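Local coordinates for proteolytically activated form of PPO4 Tyrosinase (PDB 4OUA), which uses a pair of copper ions to hydroxylate monophenols and to oxidise the resulting o-diphenols to o-quinones, the first step of melanin synthesis, at residues L166-F177 against L270-F278; L319-P327 against P335-D343. All coordinates share one frame; numbering follows the deposited sequence.

Overall arrangement
Contact 1 joins the loop that follows strand 158-162 to the approach to helix 277-295, both within the common central domain of the family. Contact 2 opens only after contact 1 has closed, in the irregular chain between strands 318-319 and 349-350. Their centres are 27 Å apart, their nearest atoms about 12 Å, and they do not touch. Each nevertheless runs close to the first copper site: Phe274 of contact 1 lies about 7 Å from His56, Leu325 of contact 2 about 8 Å from His90, side chain to side chain. Together they illustrate, on separate parts of one chain, how a tyrosinase ties long, irregular loops onto the helices that surround its copper pair.

Contact 1 (L166-F177 against L270-F278)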
loop_
_atom_site.group_PDB
_atom_site.type_symbol
_atom_site.label_atom_id
_atom_site.label_comp_id
_atom_site.label_asym_id
_atom_site.label_seq_id
_atom_site.Cartn_x
_atom_site.Cartn_y
_atom_site.Cartn_z
ATOM N N LEU A 166 10.934 2.259 -9.327
ATOM C CA LEU A 166 11.420 0.927 -9.672
ATOM C C LEU A 166 11.974 0.171 -8.466
ATOM O O LEU A 166 11.654 -0.998 -8.256
ATOM C CB LEU A 166 12.494 1.014 -10.759
ATOM C CG LEU A 166 12.036 1.465 -12.147
ATOM C CD1 LEU A 166 13.157 1.299 -13.157
ATOM C CD2 LEU A 166 10.801 0.698 -12.588
ATOM N N ARG A 167 12.801 0.840 -7.672
ATOM C CA ARG A 167 13.495 0.170 -6.580
ATOM C C ARG A 167 13.949 1.148 -5.502
ATOM O O ARG A 167 14.138 2.333 -5.769
ATOM C CB ARG A 167 14.705 -0.590 -7.124
ATOM C CG ARG A 167 15.754 0.321 -7.749
ATOM C CD ARG A 167 16.828 -0.462 -8.480
ATOM N NE ARG A 167 16.291 -1.209 -9.613
ATOM C CZ ARG A 167 16.150 -0.716 -10.839
ATOM N NH1 ARG A 167 16.499 0.538 -11.098
ATOM N NH2 ARG A 167 15.655 -1.475 -11.809
ATOM N N TYR A 168 14.121 0.642 -4.286
ATOM C CA TYR A 168 14.728 1.425 -3.215
ATOM C C TYR A 168 16.173 0.995 -3.001
ATOM O O TYR A 168 16.483 -0.198 -3.013
ATOM C CB TYR A 168 13.944 1.281 -1.910
ATOM C CG TYR A 168 14.667 1.855 -0.712
ATOM C CD1 TYR A 168 14.837 3.227 -0.573
ATOM C CD2 TYR A 168 15.184 1.028 0.275
ATOM C CE1 TYR A 168 15.501 3.759 0.517
ATOM C CE2 TYR A 168 15.850 1.551 1.369
ATOM C CZ TYR A 168 16.004 2.917 1.486
ATOM O OH TYR A 168 16.665 3.444 2.572
ATOM N N SER A 169 17.056 1.969 -2.812
ATOM C CA SER A 169 18.459 1.680 -2.551
ATOM C C SER A 169 18.755 1.799 -1.062
ATOM O O SER A 169 18.648 2.880 -0.487
ATOM C CB SER A 169 19.366 2.621 -3.347
ATOM O OG SER A 169 19.140 2.498 -4.741
ATOM N N PHE A 170 19.118 0.682 -0.438
ATOM C CA PHE A 170 19.454 0.681 0.979
ATOM C C PHE A 170 20.743 1.458 1.233
ATOM O O PHE A 170 21.702 1.360 0.467
ATOM C CB PHE A 170 19.590 -0.750 1.504
ATOM C CG PHE A 170 18.293 -1.508 1.549
ATOM C CD1 PHE A 170 17.870 -2.254 0.462
ATOM C CD2 PHE A 170 17.498 -1.477 2.683
ATOM C CE1 PHE A 170 16.678 -2.952 0.503
ATOM C CE2 PHE A 170 16.304 -2.172 2.731
ATOM C CZ PHE A 170 15.893 -2.911 1.640
ATOM N N HIS A 171 20.754 2.233 2.313
ATOM C CA HIS A 171 21.928 3.008 2.693
ATOM C C HIS A 171 21.979 3.214 4.203
ATOM O O HIS A 171 21.504 4.226 4.719
ATOM C CB HIS A 171 21.940 4.358 1.967
ATOM C CG HIS A 171 20.639 5.098 2.039
ATOM N ND1 HIS A 171 20.286 5.880 3.116
ATOM C CD2 HIS A 171 19.605 5.170 1.167
ATOM C CE1 HIS A 171 19.093 6.405 2.905
ATOM N NE2 HIS A 171 18.657 5.989 1.729
ATOM N N PRO A 172 22.563 2.245 4.920
ATOM C CA PRO A 172 23.117 1.030 4.322
ATOM C C PRO A 172 22.132 -0.133 4.368
ATOM O O PRO A 172 20.971 0.059 4.734
ATOM C CB PRO A 172 24.324 0.746 5.209
ATOM C CG PRO A 172 23.857 1.183 6.569
ATOM C CD PRO A 172 22.893 2.340 6.354
ATOM N N ILE A 173 22.592 -1.323 3.996
ATOM C CA ILE A 173 21.810 -2.529 4.220
ATOM C C ILE A 173 21.769 -2.783 5.719
ATOM O O ILE A 173 22.789 -3.112 6.322
ATOM C CB ILE A 173 22.398 -3.749 3.490
ATOM C CG1 ILE A 173 22.387 -3.525 1.977
ATOM C CG2 ILE A 173 21.621 -5.007 3.847
ATOM C CD1 ILE A 173 22.967 -4.675 1.188
ATOM N N ASP A 174 20.592 -2.611 6.315
ATOM C CA ASP A 174 20.432 -2.692 7.764
ATOM C C ASP A 174 21.004 -3.984 8.339
ATOM O O ASP A 174 20.891 -5.046 7.726
ATOM C CB ASP A 174 18.955 -2.563 8.142
ATOM C CG ASP A 174 18.748 -2.401 9.637
ATOM O OD1 ASP A 174 18.759 -3.425 10.353
ATOM O OD2 ASP A 174 18.573 -1.252 10.096
ATOM N N PRO A 175 21.627 -3.889 9.523
ATOM C CA PRO A 175 22.245 -5.023 10.220
ATOM C C PRO A 175 21.260 -6.146 10.544
ATOM O O PRO A 175 21.686 -7.233 10.936
ATOM C CB PRO A 175 22.782 -4.389 11.509
ATOM C CG PRO A 175 22.961 -2.949 11.179
ATOM C CD PRO A 175 21.844 -2.619 10.237
ATOM N N SER A 176 19.965 -5.887 10.385
ATOM C CA SER A 176 18.949 -6.889 10.686
ATOM C C SER A 176 18.685 -7.797 9.487
ATOM O O SER A 176 17.824 -8.675 9.543
ATOM C CB SER A 176 17.647 -6.216 11.138
ATOM O OG SER A 176 17.121 -5.370 10.128
ATOM N N PHE A 177 19.433 -7.587 8.408
ATOM C CA PHE A 177 19.290 -8.402 7.204
ATOM C C PHE A 177 20.351 -9.499 7.136
ATOM O O PHE A 177 20.349 -10.314 6.215
ATOM C CB PHE A 177 19.382 -7.536 5.940
ATOM C CG PHE A 177 18.222 -6.596 5.746
ATOM C CD1 PHE A 177 17.288 -6.395 6.749
ATOM C CD2 PHE A 177 18.061 -5.923 4.546
ATOM C CE1 PHE A 177 16.223 -5.530 6.561
ATOM C CE2 PHE A 177 16.999 -5.060 4.351
ATOM C CZ PHE A 177 16.079 -4.864 5.361
ATOM N N LEU A 270 8.973 -9.890 5.140
ATOM C CA LEU A 270 9.954 -9.155 5.930
ATOM C C LEU A 270 10.670 -8.086 5.108
ATOM O O LEU A 270 11.379 -7.245 5.660
ATOM C CB LEU A 270 10.979 -10.118 6.536
ATOM C CG LEU A 270 10.441 -11.178 7.501
ATOM C CD1 LEU A 270 11.565 -12.082 7.979
ATOM C CD2 LEU A 270 9.732 -10.529 8.683
ATOM N N PHE A 271 10.483 -8.118 3.792
ATOM C CA PHE A 271 11.177 -7.190 2.904
ATOM C C PHE A 271 10.252 -6.553 1.869
ATOM O O PHE A 271 10.656 -5.650 1.140
ATOM C CB PHE A 271 12.327 -7.904 2.186
ATOM C CG PHE A 271 13.341 -8.516 3.113
ATOM C CD1 PHE A 271 14.361 -7.748 3.651
ATOM C CD2 PHE A 271 13.283 -9.861 3.436
ATOM C CE1 PHE A 271 15.298 -8.310 4.499
ATOM C CE2 PHE A 271 14.217 -10.428 4.283
ATOM C CZ PHE A 271 15.225 -9.650 4.816
ATOM N N ALA A 272 9.011 -7.024 1.810
ATOM C CA ALA A 272 8.077 -6.613 0.764
ATOM C C ALA A 272 7.796 -5.112 0.769
ATOM O O ALA A 272 7.624 -4.503 -0.288
ATOM C CB ALA A 272 6.773 -7.388 0.897
ATOM N N ALA A 273 7.752 -4.520 1.957
ATOM C CA ALA A 273 7.416 -3.108 2.095
ATOM C C ALA A 273 8.471 -2.196 1.472
ATOM O O ALA A 273 8.162 -1.086 1.033
ATOM C CB ALA A 273 7.222 -2.759 3.561
ATOM N N PHE A 274 9.713 -2.668 1.429
ATOM C CA PHE A 274 10.820 -1.860 0.926
ATOM C C PHE A 274 10.727 -1.606 -0.578
ATOM O O PHE A 274 11.325 -0.660 -1.090
ATOM C CB PHE A 274 12.156 -2.525 1.263
ATOM C CG PHE A 274 12.466 -2.545 2.733
ATOM C CD1 PHE A 274 12.949 -1.410 3.367
ATOM C CD2 PHE A 274 12.276 -3.695 3.482
ATOM C CE1 PHE A 274 13.234 -1.421 4.720
ATOM C CE2 PHE A 274 12.560 -3.711 4.835
ATOM C CZ PHE A 274 13.040 -2.574 5.454
ATOM N N ASP A 275 9.981 -2.448 -1.286
ATOM C CA ASP A 275 9.760 -2.241 -2.712
ATOM C C ASP A 275 8.681 -1.179 -2.915
ATOM O O ASP A 275 7.552 -1.345 -2.459
ATOM C CB ASP A 275 9.364 -3.553 -3.397
ATOM C CG ASP A 275 9.447 -3.475 -4.914
ATOM O OD1 ASP A 275 9.091 -2.425 -5.489
ATOM O OD2 ASP A 275 9.873 -4.472 -5.535
ATOM N N PRO A 276 9.034 -0.082 -3.603
ATOM C CA PRO A 276 8.146 1.065 -3.836
ATOM C C PRO A 276 6.780 0.687 -4.416
ATOM O O PRO A 276 5.803 1.399 -4.188
ATOM C CB PRO A 276 8.937 1.915 -4.834
ATOM C CG PRO A 276 10.360 1.587 -4.549
ATOM C CD PRO A 276 10.372 0.131 -4.184
ATOM N N ILE A 277 6.712 -0.418 -5.149
ATOM C CA ILE A 277 5.457 -0.830 -5.769
ATOM C C ILE A 277 4.503 -1.416 -4.733
ATOM O O ILE A 277 3.324 -1.638 -5.013
ATOM C CB ILE A 277 5.691 -1.863 -6.891
ATOM C CG1 ILE A 277 4.502 -1.883 -7.854
ATOM C CG2 ILE A 277 5.946 -3.243 -6.306
ATOM C CD1 ILE A 277 4.661 -2.854 -8.998
ATOM N N PHE A 278 5.025 -1.663 -3.536
ATOM C CA PHE A 278 4.239 -2.214 -2.436
ATOM C C PHE A 278 3.071 -1.306 -2.072
ATOM O O PHE A 278 1.997 -1.777 -1.697
ATOM C CB PHE A 278 5.137 -2.443 -1.215
ATOM C CG PHE A 278 4.391 -2.805 0.039
ATOM C CD1 PHE A 278 4.146 -4.131 0.356
ATOM C CD2 PHE A 278 3.952 -1.821 0.912
ATOM C CE1 PHE A 278 3.468 -4.468 1.512
ATOM C CE2 PHE A 278 3.274 -2.151 2.068
ATOM C CZ PHE A 278 3.031 -3.476 2.368
#
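Phe177 meets Phe271 edge-to-face: Phe271 CE1 stands over the centre of the Phe177 ring, with the planes at 83° and the centroids 4.7 Å apart. The same Phe177 ring turns its own edge toward the face of Phe274 in an offset edge-to-face pair, its CZ 3.7 Å from Phe274 CE2. Phe170 adds a third approach, oblique, with its CE2 over the rim of one Phe274 face, 3.5 Å from Phe274 CD1. Replacing Phe177 by an alanine would probably open a gap beside Phe274 and leave the edge of Phe271 without the face it points into. Farther along, Tyr168 CB rests 3.4 Å from Phe274 O, and Pro276 CG packs on the backbone at Arg167 C.

Behind this shell, Asp174 OD1 accepts from Ser176 N in an Asx turn just ahead of Phe177. Asp275 has CG anti to its backbone N (chi1 -166°), and its OD1 caps Ile277 N at 3.1 Å while also pairing with Arg191. Phe183 stacks on Phe271, and Phe50 of helix 49-54 touches Phe170. The result is a buried aromatic cluster that ties an irregular loop to the capped entry of helix 277-295, the helix carrying the copper ligand His282.

Contact 2 (L319-P327 against P335-D343); sequences LNKDSALEP and PWTSVPLTD
Leu325 and Leu341 both turn CG anti to the carbonyl carbon (chi1 -62° and -68°), and with CD1 leading on each they reach toward one another tip to tip, 3.6 Å apart. A type I beta turn from Asn320 to Ser323, combined with an Asx turn at Asn320, precedes Leu325 and places Lys321 O to accept from Ser338 N. Beyond it, extended Ala324-Leu325 and Pro335-Thr337 run beside each other, with Ser338 to Pro340 turning helically after them, and two backbone hydrogen bonds join the loop segments. One runs from Leu325 N to Trp336 O at 2.9 Å, its donor tilted from the carbonyl plane; Ala324 CA adds a CA-H...O contact to the same oxygen. The other, from Ser338 N to Lys321 O, is longer at 3.1 Å and more bent, with 136° at the hydrogen.

The turn itself is braced by side chains: Asn320 OD1 accepts from Asp322 N, the bond of the Asx turn, and Asn320 N donates to Ser323 OG at 2.8 Å. From this corner Lys321 passes its CB, CG and CD slantwise across Val339 CG2, each 3.7 Å away, before its extended chain leads off. That methyl also meets Asp322 OD1, roughly at a right angle to the lysine stem, on the exposed side of the contact. Toward the interior, Leu325 and Leu341 both touch Thr88 of helix 86-109, the helix bearing copper ligand His90, and Ser338 OG is hydrogen-bonded to Thr88 OG1. Trp336 NE1 binds Thr5 O near the start of the chain. At the other end of the pairing, Ala324 CB closes on Pro335 CB at 3.7 Å.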
loop_
_atom_site.group_PDB
_atom_site.type_symbol
_atom_site.label_atom_id
_atom_site.label_comp_id
_atom_site.label_asym_id
_atom_site.label_seq_id
_atom_site.Cartn_x
_atom_site.Cartn_y
_atom_site.Cartn_z
ATOM N N LEU A 319 -8.255 -10.848 19.161
ATOM C CA LEU A 319 -8.334 -9.544 18.513
ATOM C C LEU A 319 -9.746 -9.224 18.034
ATOM O O LEU A 319 -10.442 -10.085 17.496
ATOM C CB LEU A 319 -7.359 -9.472 17.335
ATOM C CG LEU A 319 -5.866 -9.353 17.655
ATOM C CD1 LEU A 319 -5.335 -10.598 18.341
ATOM C CD2 LEU A 319 -5.085 -9.079 16.391
ATOM N N ASN A 320 -10.162 -7.978 18.234
ATOM C CA ASN A 320 -11.455 -7.517 17.748
ATOM C C ASN A 320 -11.375 -6.100 17.188
ATOM O O ASN A 320 -10.285 -5.576 16.948
ATOM C CB ASN A 320 -12.511 -7.591 18.859
ATOM C CG ASN A 320 -12.129 -6.792 20.097
ATOM O OD1 ASN A 320 -11.322 -5.864 20.036
ATOM N ND2 ASN A 320 -12.717 -7.153 21.231
ATOM N N LYS A 321 -12.536 -5.486 16.988
ATOM C CA LYS A 321 -12.619 -4.141 16.428
ATOM C C LYS A 321 -12.031 -3.084 17.361
ATOM O O LYS A 321 -11.683 -1.985 16.927
ATOM C CB LYS A 321 -14.075 -3.798 16.112
ATOM C CG LYS A 321 -14.992 -3.921 17.316
ATOM C CD LYS A 321 -16.403 -3.472 16.997
ATOM C CE LYS A 321 -17.282 -3.539 18.236
ATOM N NZ LYS A 321 -18.662 -3.048 17.967
ATOM N N ASP A 322 -11.923 -3.419 18.641
ATOM C CA ASP A 322 -11.434 -2.471 19.636
ATOM C C ASP A 322 -9.942 -2.639 19.898
ATOM O O ASP A 322 -9.361 -1.913 20.704
ATOM C CB ASP A 322 -12.216 -2.622 20.942
ATOM C CG ASP A 322 -13.674 -2.240 20.792
ATOM O OD1 ASP A 322 -13.955 -1.250 20.083
ATOM O OD2 ASP A 322 -14.538 -2.929 21.377
ATOM N N SER A 323 -9.325 -3.600 19.217
ATOM C CA SER A 323 -7.892 -3.822 19.355
ATOM C C SER A 323 -7.114 -2.633 18.804
ATOM O O SER A 323 -7.491 -2.051 17.786
ATOM C CB SER A 323 -7.472 -5.107 18.639
ATOM O OG SER A 323 -8.123 -6.236 19.194
ATOM N N ALA A 324 -6.033 -2.270 19.486
ATOM C CA ALA A 324 -5.188 -1.170 19.039
ATOM C C ALA A 324 -4.383 -1.588 17.815
ATOM O O ALA A 324 -3.905 -2.717 17.735
ATOM C CB ALA A 324 -4.262 -0.717 20.157
ATOM N N LEU A 325 -4.242 -0.673 16.862
ATOM C CA LEU A 325 -3.513 -0.958 15.633
ATOM C C LEU A 325 -2.131 -0.308 15.642
ATOM O O LEU A 325 -1.885 0.657 14.923
ATOM C CB LEU A 325 -4.315 -0.486 14.418
ATOM C CG LEU A 325 -5.674 -1.163 14.233
ATOM C CD1 LEU A 325 -6.501 -0.454 13.168
ATOM C CD2 LEU A 325 -5.490 -2.631 13.883
ATOM N N GLU A 326 -1.240 -0.847 16.468
ATOM C CA GLU A 326 0.136 -0.366 16.556
ATOM C C GLU A 326 0.845 -0.456 15.208
ATOM O O GLU A 326 0.608 -1.390 14.444
ATOM C CB GLU A 326 0.913 -1.169 17.602
ATOM C CG GLU A 326 0.496 -0.900 19.036
ATOM C CD GLU A 326 1.028 0.421 19.557
ATOM O OE1 GLU A 326 2.122 0.842 19.122
ATOM O OE2 GLU A 326 0.348 1.041 20.402
ATOM N N PRO A 327 1.719 0.519 14.912
ATOM C CA PRO A 327 1.963 1.694 15.752
ATOM C C PRO A 327 1.226 2.934 15.251
ATOM O O PRO A 327 1.800 4.023 15.231
ATOM C CB PRO A 327 3.473 1.880 15.632
ATOM C CG PRO A 327 3.758 1.466 14.216
ATOM C CD PRO A 327 2.728 0.407 13.843
ATOM N N PRO A 335 -4.409 5.231 20.369
ATOM C CA PRO A 335 -4.142 4.316 19.255
ATOM C C PRO A 335 -5.340 4.207 18.319
ATOM O O PRO A 335 -6.470 4.455 18.742
ATOM C CB PRO A 335 -3.872 2.974 19.952
ATOM C CG PRO A 335 -3.592 3.317 21.381
ATOM C CD PRO A 335 -4.417 4.531 21.663
ATOM N N TRP A 336 -5.096 3.845 17.064
ATOM C CA TRP A 336 -6.179 3.629 16.114
ATOM C C TRP A 336 -6.907 2.318 16.395
ATOM O O TRP A 336 -6.337 1.385 16.961
ATOM C CB TRP A 336 -5.650 3.629 14.678
ATOM C CG TRP A 336 -5.611 4.985 14.046
ATOM C CD1 TRP A 336 -4.509 5.758 13.825
ATOM C CD2 TRP A 336 -6.729 5.729 13.551
ATOM N NE1 TRP A 336 -4.872 6.939 13.223
ATOM C CE2 TRP A 336 -6.230 6.947 13.045
ATOM C CE3 TRP A 336 -8.105 5.488 13.489
ATOM C CZ2 TRP A 336 -7.056 7.917 12.483
ATOM C CZ3 TRP A 336 -8.925 6.452 12.931
ATOM C CH2 TRP A 336 -8.398 7.652 12.436
ATOM N N THR A 337 -8.173 2.261 15.999
ATOM C CA THR A 337 -8.960 1.041 16.106
ATOM C C THR A 337 -9.734 0.812 14.812
ATOM O O THR A 337 -9.840 1.711 13.975
ATOM C CB THR A 337 -9.931 1.089 17.301
ATOM O OG1 THR A 337 -10.753 2.258 17.206
ATOM C CG2 THR A 337 -9.158 1.126 18.611
ATOM N N SER A 338 -10.271 -0.393 14.654
ATOM C CA SER A 338 -10.940 -0.780 13.419
ATOM C C SER A 338 -12.316 -0.132 13.269
ATOM O O SER A 338 -12.777 0.106 12.151
ATOM C CB SER A 338 -11.073 -2.300 13.354
ATOM O OG SER A 338 -9.798 -2.923 13.341
ATOM N N VAL A 339 -12.964 0.153 14.394
ATOM C CA VAL A 339 -14.330 0.673 14.392
ATOM C C VAL A 339 -14.503 1.921 13.522
ATOM O O VAL A 339 -15.362 1.946 12.640
ATOM C CB VAL A 339 -14.803 1.002 15.823
ATOM C CG1 VAL A 339 -16.220 1.557 15.797
ATOM C CG2 VAL A 339 -14.726 -0.231 16.705
ATOM N N PRO A 340 -13.692 2.964 13.769
ATOM C CA PRO A 340 -13.822 4.210 13.004
ATOM C C PRO A 340 -13.311 4.111 11.566
ATOM O O PRO A 340 -13.701 4.925 10.729
ATOM C CB PRO A 340 -12.969 5.198 13.806
ATOM C CG PRO A 340 -11.964 4.348 14.494
ATOM C CD PRO A 340 -12.675 3.072 14.831
ATOM N N LEU A 341 -12.464 3.124 11.285
ATOM C CA LEU A 341 -11.800 3.031 9.986
ATOM C C LEU A 341 -12.731 2.613 8.851
ATOM O O LEU A 341 -12.274 2.312 7.746
ATOM C CB LEU A 341 -10.624 2.058 10.064
ATOM C CG LEU A 341 -9.452 2.518 10.928
ATOM C CD1 LEU A 341 -8.296 1.537 10.825
ATOM C CD2 LEU A 341 -9.017 3.921 10.531
ATOM N N THR A 342 -14.032 2.593 9.119
ATOM C CA THR A 342 -15.008 2.308 8.076
ATOM C C THR A 342 -15.164 3.522 7.171
ATOM O O THR A 342 -15.590 3.405 6.024
ATOM C CB THR A 342 -16.380 1.930 8.662
ATOM O OG1 THR A 342 -16.886 3.021 9.441
ATOM C CG2 THR A 342 -16.263 0.692 9.538
ATOM N N ASP A 343 -14.804 4.687 7.699
ATOM C CA ASP A 343 -14.932 5.940 6.968
ATOM C C ASP A 343 -13.568 6.504 6.578
ATOM O O ASP A 343 -12.862 7.073 7.410
ATOM C CB ASP A 343 -15.704 6.961 7.805
ATOM C CG ASP A 343 -15.922 8.268 7.073
ATOM O OD1 ASP A 343 -15.976 8.248 5.825
ATOM O OD2 ASP A 343 -16.042 9.314 7.748
#